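VP24 (White spot syndrome virus, PDB 5HLJ) is a major envelope protein of the virus, probably membrane-anchored, whose detailed molecular role remains unclear. Local coordinates at residues 92-98 with 141-147; 103-109 with 166-172. All coordinates share one frame; numbering follows the deposited sequence.

Overall arrangement
Contact 1 and contact 2 join two different pairs of antiparallel neighbours in one mixed sheet. Contact 1 pairs strand 90-99 with strand 141-151. Contact 2 pairs strand 105-114 with strand 161-170. Along the chain the segments alternate: 92-98, 103-109, 141-147, then 166-172. The pairs are well separated in strand order, yet their centres lie about 13 Å apart, which indicates that the sheet curls so that its two parts pack against each other. They meet through apolar side chains: Leu145 of contact 1 packs on Met166 and Val107 of contact 2. The two contacts thus share a core, while contact 2 also reaches the other subunits of the trimer.

Contact 1 of 2, residues 92-98 with 141-147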
ATOM      1  N   GLU A  92       2.659 -19.113  -3.045  1.00 64.93           N
ATOM      2  CA  GLU A  92       3.749 -18.337  -3.602  1.00 64.32           C
ATOM      3  C   GLU A  92       3.461 -17.984  -5.057  1.00 65.56           C
ATOM      4  O   GLU A  92       2.943 -18.796  -5.816  1.00 66.84           O
ATOM      5  CB  GLU A  92       5.063 -19.106  -3.463  1.00 61.71           C
ATOM      6  CG  GLU A  92       6.307 -18.361  -3.964  1.00 63.57           C
ATOM      7  CD  GLU A  92       7.593 -19.164  -3.790  1.00 70.16           C
ATOM      8  OE1 GLU A  92       7.557 -20.272  -3.194  1.00 71.20           O
ATOM      9  OE2 GLU A  92       8.652 -18.691  -4.256  1.00 73.91           O
ATOM     10  N   LEU A  93       3.737 -16.745  -5.427  1.00 63.87           N
ATOM     11  CA  LEU A  93       3.818 -16.392  -6.834  1.00 66.34           C
ATOM     12  C   LEU A  93       5.273 -16.587  -7.268  1.00 65.92           C
ATOM     13  O   LEU A  93       6.171 -15.956  -6.717  1.00 62.04           O
ATOM     14  CB  LEU A  93       3.370 -14.944  -7.089  1.00 63.20           C
ATOM     15  CG  LEU A  93       3.663 -14.500  -8.527  1.00 64.44           C
ATOM     16  CD1 LEU A  93       2.687 -15.166  -9.522  1.00 57.58           C
ATOM     17  CD2 LEU A  93       3.684 -12.983  -8.675  1.00 60.15           C
ATOM     18  N   TYR A  94       5.508 -17.484  -8.218  1.00 63.84           N
ATOM     19  CA  TYR A  94       6.845 -17.659  -8.762  1.00 63.30           C
ATOM     20  C   TYR A  94       6.780 -17.252 -10.225  1.00 66.81           C
ATOM     21  O   TYR A  94       6.313 -18.021 -11.080  1.00 62.33           O
ATOM     22  CB  TYR A  94       7.341 -19.108  -8.596  1.00 68.37           C
ATOM     23  CG  TYR A  94       8.803 -19.295  -8.956  1.00 67.44           C
ATOM     24  CD1 TYR A  94       9.783 -19.398  -7.972  1.00 68.87           C
ATOM     25  CD2 TYR A  94       9.206 -19.355 -10.289  1.00 66.81           C
ATOM     26  CE1 TYR A  94      11.132 -19.561  -8.318  1.00 67.63           C
ATOM     27  CE2 TYR A  94      10.528 -19.506 -10.639  1.00 67.15           C
ATOM     28  CZ  TYR A  94      11.495 -19.611  -9.660  1.00 72.10           C
ATOM     29  OH  TYR A  94      12.815 -19.758 -10.050  1.00 77.17           O
ATOM     30  N   ALA A  95       7.230 -16.033 -10.514  1.00 62.62           N
ATOM     31  CA  ALA A  95       7.036 -15.473 -11.842  1.00 62.31           C
ATOM     32  C   ALA A  95       8.349 -15.233 -12.566  1.00 63.96           C
ATOM     33  O   ALA A  95       9.370 -14.941 -11.945  1.00 62.19           O
ATOM     34  CB  ALA A  95       6.244 -14.173 -11.758  1.00 62.07           C
ATOM     35  N   ARG A  96       8.299 -15.353 -13.890  1.00 61.48           N
ATOM     36  CA  ARG A  96       9.423 -15.007 -14.742  1.00 63.10           C
ATOM     37  C   ARG A  96       9.015 -13.768 -15.517  1.00 61.53           C
ATOM     38  O   ARG A  96       7.942 -13.726 -16.130  1.00 68.41           O
ATOM     39  CB  ARG A  96       9.798 -16.171 -15.678  1.00 65.08           C
ATOM     40  CG  ARG A  96      10.151 -17.484 -14.946  1.00 68.42           C
ATOM     41  CD  ARG A  96      11.558 -17.454 -14.343  1.00 63.08           C
ATOM     42  NE  ARG A  96      12.593 -17.463 -15.386  1.00 66.43           N
ATOM     43  CZ  ARG A  96      13.851 -17.076 -15.194  1.00 67.34           C
ATOM     44  NH1 ARG A  96      14.235 -16.642 -14.000  1.00 66.04           N
ATOM     45  NH2 ARG A  96      14.722 -17.101 -16.198  1.00 64.20           N
ATOM     46  N   VAL A  97       9.852 -12.744 -15.466  1.00 65.31           N
ATOM     47  CA  VAL A  97       9.496 -11.456 -16.023  1.00 60.97           C
ATOM     48  C   VAL A  97      10.575 -10.974 -16.970  1.00 62.67           C
ATOM     49  O   VAL A  97      11.713 -10.736 -16.566  1.00 61.34           O
ATOM     50  CB  VAL A  97       9.265 -10.387 -14.917  1.00 61.77           C
ATOM     51  CG1 VAL A  97       8.856  -9.045 -15.532  1.00 57.40           C
ATOM     52  CG2 VAL A  97       8.209 -10.848 -13.938  1.00 57.58           C
ATOM     53  N   TYR A  98      10.195 -10.814 -18.235  1.00 63.87           N
ATOM     54  CA  TYR A  98      11.097 -10.290 -19.238  1.00 63.64           C
ATOM     55  C   TYR A  98      10.961  -8.775 -19.323  1.00 65.73           C
ATOM     56  O   TYR A  98       9.917  -8.258 -19.710  1.00 66.69           O
ATOM     57  CB  TYR A  98      10.824 -10.936 -20.601  1.00 65.03           C
ATOM     58  CG  TYR A  98      11.794 -10.533 -21.689  1.00 66.97           C
ATOM     59  CD1 TYR A  98      13.150 -10.390 -21.415  1.00 62.96           C
ATOM     60  CD2 TYR A  98      11.361 -10.331 -22.999  1.00 62.99           C
ATOM     61  CE1 TYR A  98      14.045 -10.026 -22.401  1.00 65.36           C
ATOM     62  CE2 TYR A  98      12.256  -9.970 -24.000  1.00 61.77           C
ATOM     63  CZ  TYR A  98      13.592  -9.821 -23.696  1.00 70.55           C
ATOM     64  OH  TYR A  98      14.492  -9.464 -24.682  1.00 74.24           O
ATOM     65  N   ARG A 141      16.810  -8.969 -19.649  1.00 67.38           N
ATOM     66  CA  ARG A 141      16.975 -10.181 -18.888  1.00 65.48           C
ATOM     67  C   ARG A 141      15.623 -10.711 -18.466  1.00 66.64           C
ATOM     68  O   ARG A 141      14.657  -9.952 -18.343  1.00 63.56           O
ATOM     69  CB  ARG A 141      17.874  -9.927 -17.678  1.00 68.04           C
ATOM     70  CG  ARG A 141      18.592 -11.170 -17.197  1.00 72.11           C
ATOM     71  CD  ARG A 141      19.431 -10.884 -15.973  1.00 75.40           C
ATOM     72  NE  ARG A 141      20.480  -9.895 -16.236  1.00 74.19           N
ATOM     73  CZ  ARG A 141      21.316  -9.446 -15.300  1.00 73.54           C
ATOM     74  NH1 ARG A 141      21.218  -9.917 -14.058  1.00 68.92           N
ATOM     75  NH2 ARG A 141      22.245  -8.540 -15.608  1.00 65.39           N
ATOM     76  N   ILE A 142      15.541 -12.025 -18.295  1.00 61.80           N
ATOM     77  CA  ILE A 142      14.384 -12.620 -17.657  1.00 65.39           C
ATOM     78  C   ILE A 142      14.695 -12.729 -16.164  1.00 68.74           C
ATOM     79  O   ILE A 142      15.742 -13.246 -15.770  1.00 67.83           O
ATOM     80  CB  ILE A 142      14.047 -13.987 -18.259  1.00 63.96           C
ATOM     81  CG1 ILE A 142      14.003 -13.877 -19.789  1.00 64.91           C
ATOM     82  CG2 ILE A 142      12.717 -14.503 -17.733  1.00 61.81           C
ATOM     83  CD1 ILE A 142      13.628 -15.161 -20.478  1.00 60.65           C
ATOM     84  N   ASN A 143      13.791 -12.215 -15.340  1.00 68.34           N
ATOM     85  CA  ASN A 143      14.021 -12.105 -13.906  1.00 62.22           C
ATOM     86  C   ASN A 143      13.022 -12.923 -13.110  1.00 66.52           C
ATOM     87  O   ASN A 143      11.863 -13.056 -13.505  1.00 65.74           O
ATOM     88  CB  ASN A 143      13.925 -10.650 -13.457  1.00 62.90           C
ATOM     89  CG  ASN A 143      14.788  -9.718 -14.277  1.00 66.33           C
ATOM     90  OD1 ASN A 143      15.914  -9.390 -13.883  1.00 61.61           O
ATOM     91  ND2 ASN A 143      14.256  -9.259 -15.417  1.00 63.42           N
ATOM     92  N   THR A 144      13.457 -13.455 -11.980  1.00 62.15           N
ATOM     93  CA  THR A 144      12.523 -14.094 -11.074  1.00 65.45           C
ATOM     94  C   THR A 144      11.862 -13.036 -10.184  1.00 65.31           C
ATOM     95  O   THR A 144      12.525 -12.130  -9.670  1.00 58.63           O
ATOM     96  CB  THR A 144      13.228 -15.178 -10.240  1.00 65.02           C
ATOM     97  OG1 THR A 144      13.628 -16.226 -11.125  1.00 65.42           O
ATOM     98  CG2 THR A 144      12.288 -15.772  -9.192  1.00 64.70           C
ATOM     99  N   LEU A 145      10.543 -13.131 -10.059  1.00 62.60           N
ATOM    100  CA  LEU A 145       9.775 -12.229  -9.202  1.00 64.74           C
ATOM    101  C   LEU A 145       8.854 -13.057  -8.336  1.00 63.07           C
ATOM    102  O   LEU A 145       8.107 -13.888  -8.851  1.00 60.73           O
ATOM    103  CB  LEU A 145       8.972 -11.221 -10.029  1.00 62.18           C
ATOM    104  CG  LEU A 145       8.046 -10.236  -9.298  1.00 64.50           C
ATOM    105  CD1 LEU A 145       8.829  -9.309  -8.409  1.00 60.51           C
ATOM    106  CD2 LEU A 145       7.222  -9.393 -10.298  1.00 59.92           C
ATOM    107  N   VAL A 146       8.924 -12.872  -7.019  1.00 64.58           N
ATOM    108  CA  VAL A 146       8.073 -13.662  -6.140  1.00 58.80           C
ATOM    109  C   VAL A 146       7.425 -12.815  -5.047  1.00 61.70           C
ATOM    110  O   VAL A 146       7.957 -11.785  -4.626  1.00 61.08           O
ATOM    111  CB  VAL A 146       8.859 -14.851  -5.449  1.00 67.88           C
ATOM    112  CG1 VAL A 146       9.851 -15.510  -6.396  1.00 61.46           C
ATOM    113  CG2 VAL A 146       9.568 -14.407  -4.200  1.00 66.04           C
ATOM    114  N   PHE A 147       6.262 -13.259  -4.590  1.00 59.40           N
ATOM    115  CA  PHE A 147       5.739 -12.810  -3.312  1.00 63.15           C
ATOM    116  C   PHE A 147       5.038 -14.001  -2.681  1.00 64.44           C
ATOM    117  O   PHE A 147       4.619 -14.935  -3.384  1.00 65.77           O
ATOM    118  CB  PHE A 147       4.805 -11.592  -3.464  1.00 61.82           C
ATOM    119  CG  PHE A 147       3.427 -11.922  -3.987  1.00 63.51           C
ATOM    120  CD1 PHE A 147       2.425 -12.339  -3.129  1.00 59.42           C
ATOM    121  CD2 PHE A 147       3.134 -11.784  -5.331  1.00 62.88           C
ATOM    122  CE1 PHE A 147       1.164 -12.643  -3.605  1.00 67.33           C
ATOM    123  CE2 PHE A 147       1.867 -12.077  -5.815  1.00 63.60           C
ATOM    124  CZ  PHE A 147       0.884 -12.518  -4.953  1.00 64.48           C
TER
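Tyr94 lays one face of its ring under the methyl of Thr144. This is a CH-pi contact, with Thr144 CG2 4.3 Å from the centroid of the Tyr94 ring and set toward the rim. The threonine uses both branches. With chi1 at -67°, CG2 is anti to the backbone N and OG1 lies beside that N, where it meets Arg96. Arg96 NH1 donates to Thr144 OG1 at 3.0 Å, in the guanidinium plane but bent at the hydrogen (137°). Ile142 covers a face of the same guanidinium, its CG2 3.6 Å from Arg96 NH2. The arginine bends at chi2 and chi3 to reach both. Arg96 NH2 also forms a salt bridge to Asp58, probably the stronger polar partner.

Leu93, Ala95, Val97, Asn143, Leu145 and Phe147 lie on the other face of the sheet. Leu93 CB and CD2 both touch Phe147 CE2, each at 3.5 Å. The Phe147 ring also meets Phe34 of strand 33-42. Val97 CG2 packs on Leu145 CB at 4.0 Å.

Asn143 is the polar member of this face. Its ND2 donates to Val97 O at 3.2 Å, nearly along the C=O axis. Asn143 N donates to the same Val97 O at 2.8 Å. One residue thus grips one carbonyl twice, while Asn143 OD1 accepts from Lys138 N. Ala95 with Leu145 and Val97 with Asn143 are hydrogen-bonded antiparallel pairs. They join strands 90-99 and 141-151 as neighbours in the sheet, and strand 68-72 flanks 90-99 on its other edge.

The chemistry divides by face. On one side Thr144 links the Tyr94 ring to the Arg96 guanidinium, whose charge is shared with Asp58. The other is mainly apolar and buried, and its asparagine amide has hydrogen-bond partners at both ends.

Contact 2 of 2, residues 103-109 with 166-172; sequences RDITVDS and MRFSPGN
Ser169 and Asp108 meet through a hydroxyl-carboxylate hydrogen bond. Ser169 OG, set between its backbone N and carbonyl carbon (chi1 59°), donates to Asp108 OD2 at 2.5 Å, on the syn side and 26° out of the carboxylate plane. Arg167 adds only a long salt bridge, its NE 3.7 Å from Asp108 OD2. Thr106 OG1 donates to Gly171 O at 2.8 Å, from above the carbonyl plane. Asn172 ND2 gives Asp104 OD1 a bond of 2.7 Å, taken on the anti lone pair. Lys138 forms a salt bridge to that same oxygen. Pro170 CB lies over a face of the Arg103 guanidinium, 3.5 Å from Arg103 NH2.

On the face away from Thr106 and Ser169, Val107 and Phe168 run side by side, with Val107 CG2 3.8 Å from Phe168 CE1.

The backbone sets these positions. Thr106 and Ser169 form a hydrogen-bonded antiparallel pair. Asp108 and Ser109 stand opposite Arg167 as a classic beta bulge: Asp108 N bonds to Arg167 O, and Arg167 N to Ser109 O. The helical psi of Asp108 (-41°) fits the first bulge position, and its side chain points toward the other strand.

Farther out, Asp108 OD1 bonds weakly to Asn22 ND2 of the second subunit. Arg167 NH1 lies close to NH1 of Arg167 in both other subunits. Asp108 lies near, and its carboxylate may offset part of that positive charge.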
ATOM      1  N   ARG A 103      15.450   0.440 -19.615  1.00 73.78           N
ATOM      2  CA  ARG A 103      16.014   0.634 -18.278  1.00 74.82           C
ATOM      3  C   ARG A 103      15.656  -0.458 -17.291  1.00 70.23           C
ATOM      4  O   ARG A 103      14.641  -1.131 -17.427  1.00 70.04           O
ATOM      5  CB  ARG A 103      15.578   1.972 -17.694  1.00 76.47           C
ATOM      6  CG  ARG A 103      16.463   3.114 -18.105  1.00 89.34           C
ATOM      7  CD  ARG A 103      16.172   4.374 -17.308  1.00 97.91           C
ATOM      8  NE  ARG A 103      16.230   4.206 -15.856  1.00 90.17           N
ATOM      9  CZ  ARG A 103      16.306   5.230 -15.008  1.00 91.11           C
ATOM     10  NH1 ARG A 103      16.329   6.469 -15.475  1.00 92.27           N
ATOM     11  NH2 ARG A 103      16.368   5.027 -13.699  1.00 94.85           N
ATOM     12  N   ASP A 104      16.524  -0.620 -16.302  1.00 70.04           N
ATOM     13  CA  ASP A 104      16.207  -1.395 -15.117  1.00 68.79           C
ATOM     14  C   ASP A 104      14.930  -0.868 -14.458  1.00 69.50           C
ATOM     15  O   ASP A 104      14.677   0.340 -14.446  1.00 68.31           O
ATOM     16  CB  ASP A 104      17.367  -1.342 -14.128  1.00 66.93           C
ATOM     17  CG  ASP A 104      18.556  -2.189 -14.570  1.00 66.73           C
ATOM     18  OD1 ASP A 104      19.589  -2.162 -13.866  1.00 72.09           O
ATOM     19  OD2 ASP A 104      18.451  -2.913 -15.587  1.00 68.22           O
ATOM     20  N   ILE A 105      14.130  -1.785 -13.926  1.00 64.99           N
ATOM     21  CA  ILE A 105      12.906  -1.455 -13.207  1.00 64.27           C
ATOM     22  C   ILE A 105      12.939  -2.085 -11.826  1.00 63.45           C
ATOM     23  O   ILE A 105      13.302  -3.252 -11.698  1.00 64.61           O
ATOM     24  CB  ILE A 105      11.667  -1.968 -13.944  1.00 65.27           C
ATOM     25  CG1 ILE A 105      11.552  -1.306 -15.317  1.00 65.88           C
ATOM     26  CG2 ILE A 105      10.422  -1.759 -13.100  1.00 64.19           C
ATOM     27  CD1 ILE A 105      10.509  -1.941 -16.177  1.00 62.48           C
ATOM     28  N   THR A 106      12.579  -1.332 -10.792  1.00 62.71           N
ATOM     29  CA  THR A 106      12.415  -1.930  -9.473  1.00 63.68           C
ATOM     30  C   THR A 106      10.926  -2.145  -9.190  1.00 66.99           C
ATOM     31  O   THR A 106      10.097  -1.249  -9.404  1.00 68.26           O
ATOM     32  CB  THR A 106      13.051  -1.070  -8.338  1.00 70.48           C
ATOM     33  OG1 THR A 106      14.449  -0.866  -8.599  1.00 68.95           O
ATOM     34  CG2 THR A 106      12.910  -1.773  -6.970  1.00 63.90           C
ATOM     35  N   VAL A 107      10.575  -3.347  -8.755  1.00 58.19           N
ATOM     36  CA  VAL A 107       9.250  -3.560  -8.199  1.00 59.98           C
ATOM     37  C   VAL A 107       9.330  -3.243  -6.705  1.00 62.89           C
ATOM     38  O   VAL A 107       9.939  -3.983  -5.944  1.00 62.71           O
ATOM     39  CB  VAL A 107       8.738  -4.994  -8.454  1.00 61.36           C
ATOM     40  CG1 VAL A 107       7.290  -5.142  -7.986  1.00 57.26           C
ATOM     41  CG2 VAL A 107       8.827  -5.313  -9.940  1.00 56.22           C
ATOM     42  N   ASP A 108       8.731  -2.117  -6.316  1.00 68.02           N
ATOM     43  CA  ASP A 108       8.873  -1.542  -4.976  1.00 68.40           C
ATOM     44  C   ASP A 108       8.039  -2.227  -3.927  1.00 66.76           C
ATOM     45  O   ASP A 108       8.475  -2.401  -2.789  1.00 74.86           O
ATOM     46  CB  ASP A 108       8.472  -0.071  -4.986  1.00 71.68           C
ATOM     47  CG  ASP A 108       9.466   0.791  -5.669  1.00 73.01           C
ATOM     48  OD1 ASP A 108      10.668   0.686  -5.336  1.00 80.20           O
ATOM     49  OD2 ASP A 108       9.044   1.571  -6.547  1.00 80.82           O
ATOM     50  N   SER A 109       6.814  -2.572  -4.303  1.00 64.32           N
ATOM     51  CA  SER A 109       5.859  -3.084  -3.337  1.00 63.34           C
ATOM     52  C   SER A 109       4.741  -3.785  -4.042  1.00 64.24           C
ATOM     53  O   SER A 109       4.530  -3.599  -5.240  1.00 68.78           O
ATOM     54  CB  SER A 109       5.307  -1.950  -2.463  1.00 66.87           C
ATOM     55  OG  SER A 109       4.785  -0.907  -3.262  1.00 74.12           O
ATOM     56  N   MET A 166       1.058  -3.979  -8.245  1.00 62.22           N
ATOM     57  CA  MET A 166       2.512  -3.857  -8.158  1.00 67.87           C
ATOM     58  C   MET A 166       2.932  -2.433  -8.480  1.00 67.50           C
ATOM     59  O   MET A 166       2.434  -1.842  -9.433  1.00 69.24           O
ATOM     60  CB  MET A 166       3.213  -4.826  -9.117  1.00 60.29           C
ATOM     61  CG  MET A 166       2.849  -6.279  -8.915  1.00 65.27           C
ATOM     62  SD  MET A 166       3.852  -7.408  -9.917  1.00 72.62           S
ATOM     63  CE  MET A 166       3.214  -7.088 -11.562  1.00 66.85           C
ATOM     64  N   ARG A 167       3.859  -1.882  -7.707  1.00 64.56           N
ATOM     65  CA  ARG A 167       4.409  -0.591  -8.069  1.00 65.38           C
ATOM     66  C   ARG A 167       5.741  -0.746  -8.781  1.00 63.24           C
ATOM     67  O   ARG A 167       6.670  -1.345  -8.252  1.00 66.87           O
ATOM     68  CB  ARG A 167       4.569   0.315  -6.842  1.00 71.37           C
ATOM     69  CG  ARG A 167       5.131   1.687  -7.225  1.00 76.52           C
ATOM     70  CD  ARG A 167       5.162   2.667  -6.053  1.00 86.83           C
ATOM     71  NE  ARG A 167       6.110   3.765  -6.282  1.00 92.85           N
ATOM     72  CZ  ARG A 167       5.821   5.058  -6.111  1.00 97.89           C
ATOM     73  NH1 ARG A 167       4.597   5.431  -5.723  1.00 97.49           N
ATOM     74  NH2 ARG A 167       6.755   5.989  -6.327  1.00 84.96           N
ATOM     75  N   PHE A 168       5.813  -0.209  -9.995  1.00 68.01           N
ATOM     76  CA  PHE A 168       7.044  -0.157 -10.772  1.00 66.88           C
ATOM     77  C   PHE A 168       7.715   1.200 -10.627  1.00 69.76           C
ATOM     78  O   PHE A 168       7.045   2.235 -10.654  1.00 69.76           O
ATOM     79  CB  PHE A 168       6.775  -0.409 -12.267  1.00 67.01           C
ATOM     80  CG  PHE A 168       6.437  -1.833 -12.610  1.00 64.01           C
ATOM     81  CD1 PHE A 168       6.179  -2.770 -11.622  1.00 63.13           C
ATOM     82  CD2 PHE A 168       6.370  -2.232 -13.941  1.00 65.75           C
ATOM     83  CE1 PHE A 168       5.847  -4.093 -11.958  1.00 66.70           C
ATOM     84  CE2 PHE A 168       6.058  -3.536 -14.287  1.00 64.17           C
ATOM     85  CZ  PHE A 168       5.795  -4.475 -13.289  1.00 63.43           C
ATOM     86  N   SER A 169       9.038   1.211 -10.515  1.00 67.93           N
ATOM     87  CA  SER A 169       9.771   2.471 -10.562  1.00 71.32           C
ATOM     88  C   SER A 169      11.088   2.308 -11.325  1.00 69.34           C
ATOM     89  O   SER A 169      11.608   1.204 -11.442  1.00 68.70           O
ATOM     90  CB  SER A 169      10.001   3.011  -9.138  1.00 73.49           C
ATOM     91  OG  SER A 169      10.725   2.091  -8.353  1.00 81.02           O
ATOM     92  N   PRO A 170      11.620   3.410 -11.869  1.00 70.14           N
ATOM     93  CA  PRO A 170      12.842   3.311 -12.672  1.00 72.85           C
ATOM     94  C   PRO A 170      14.077   3.033 -11.838  1.00 70.36           C
ATOM     95  O   PRO A 170      14.166   3.502 -10.709  1.00 74.72           O
ATOM     96  CB  PRO A 170      12.951   4.700 -13.325  1.00 78.29           C
ATOM     97  CG  PRO A 170      11.620   5.355 -13.109  1.00 77.67           C
ATOM     98  CD  PRO A 170      11.088   4.785 -11.848  1.00 74.96           C
ATOM     99  N   GLY A 171      15.026   2.287 -12.392  1.00 68.89           N
ATOM    100  CA  GLY A 171      16.335   2.184 -11.776  1.00 64.80           C
ATOM    101  C   GLY A 171      16.477   0.941 -10.931  1.00 69.76           C
ATOM    102  O   GLY A 171      15.604   0.061 -10.930  1.00 67.83           O
ATOM    103  N   ASN A 172      17.580   0.872 -10.196  1.00 64.44           N
ATOM    104  CA  ASN A 172      17.960  -0.347  -9.510  1.00 67.52           C
ATOM    105  C   ASN A 172      18.544  -0.085  -8.120  1.00 69.23           C
ATOM    106  O   ASN A 172      19.052  -1.006  -7.479  1.00 68.44           O
ATOM    107  CB  ASN A 172      18.960  -1.118 -10.373  1.00 63.83           C
ATOM    108  CG  ASN A 172      20.150  -0.264 -10.785  1.00 68.20           C
ATOM    109  OD1 ASN A 172      20.750   0.419  -9.959  1.00 68.18           O
ATOM    110  ND2 ASN A 172      20.473  -0.274 -12.078  1.00 66.27           N
TER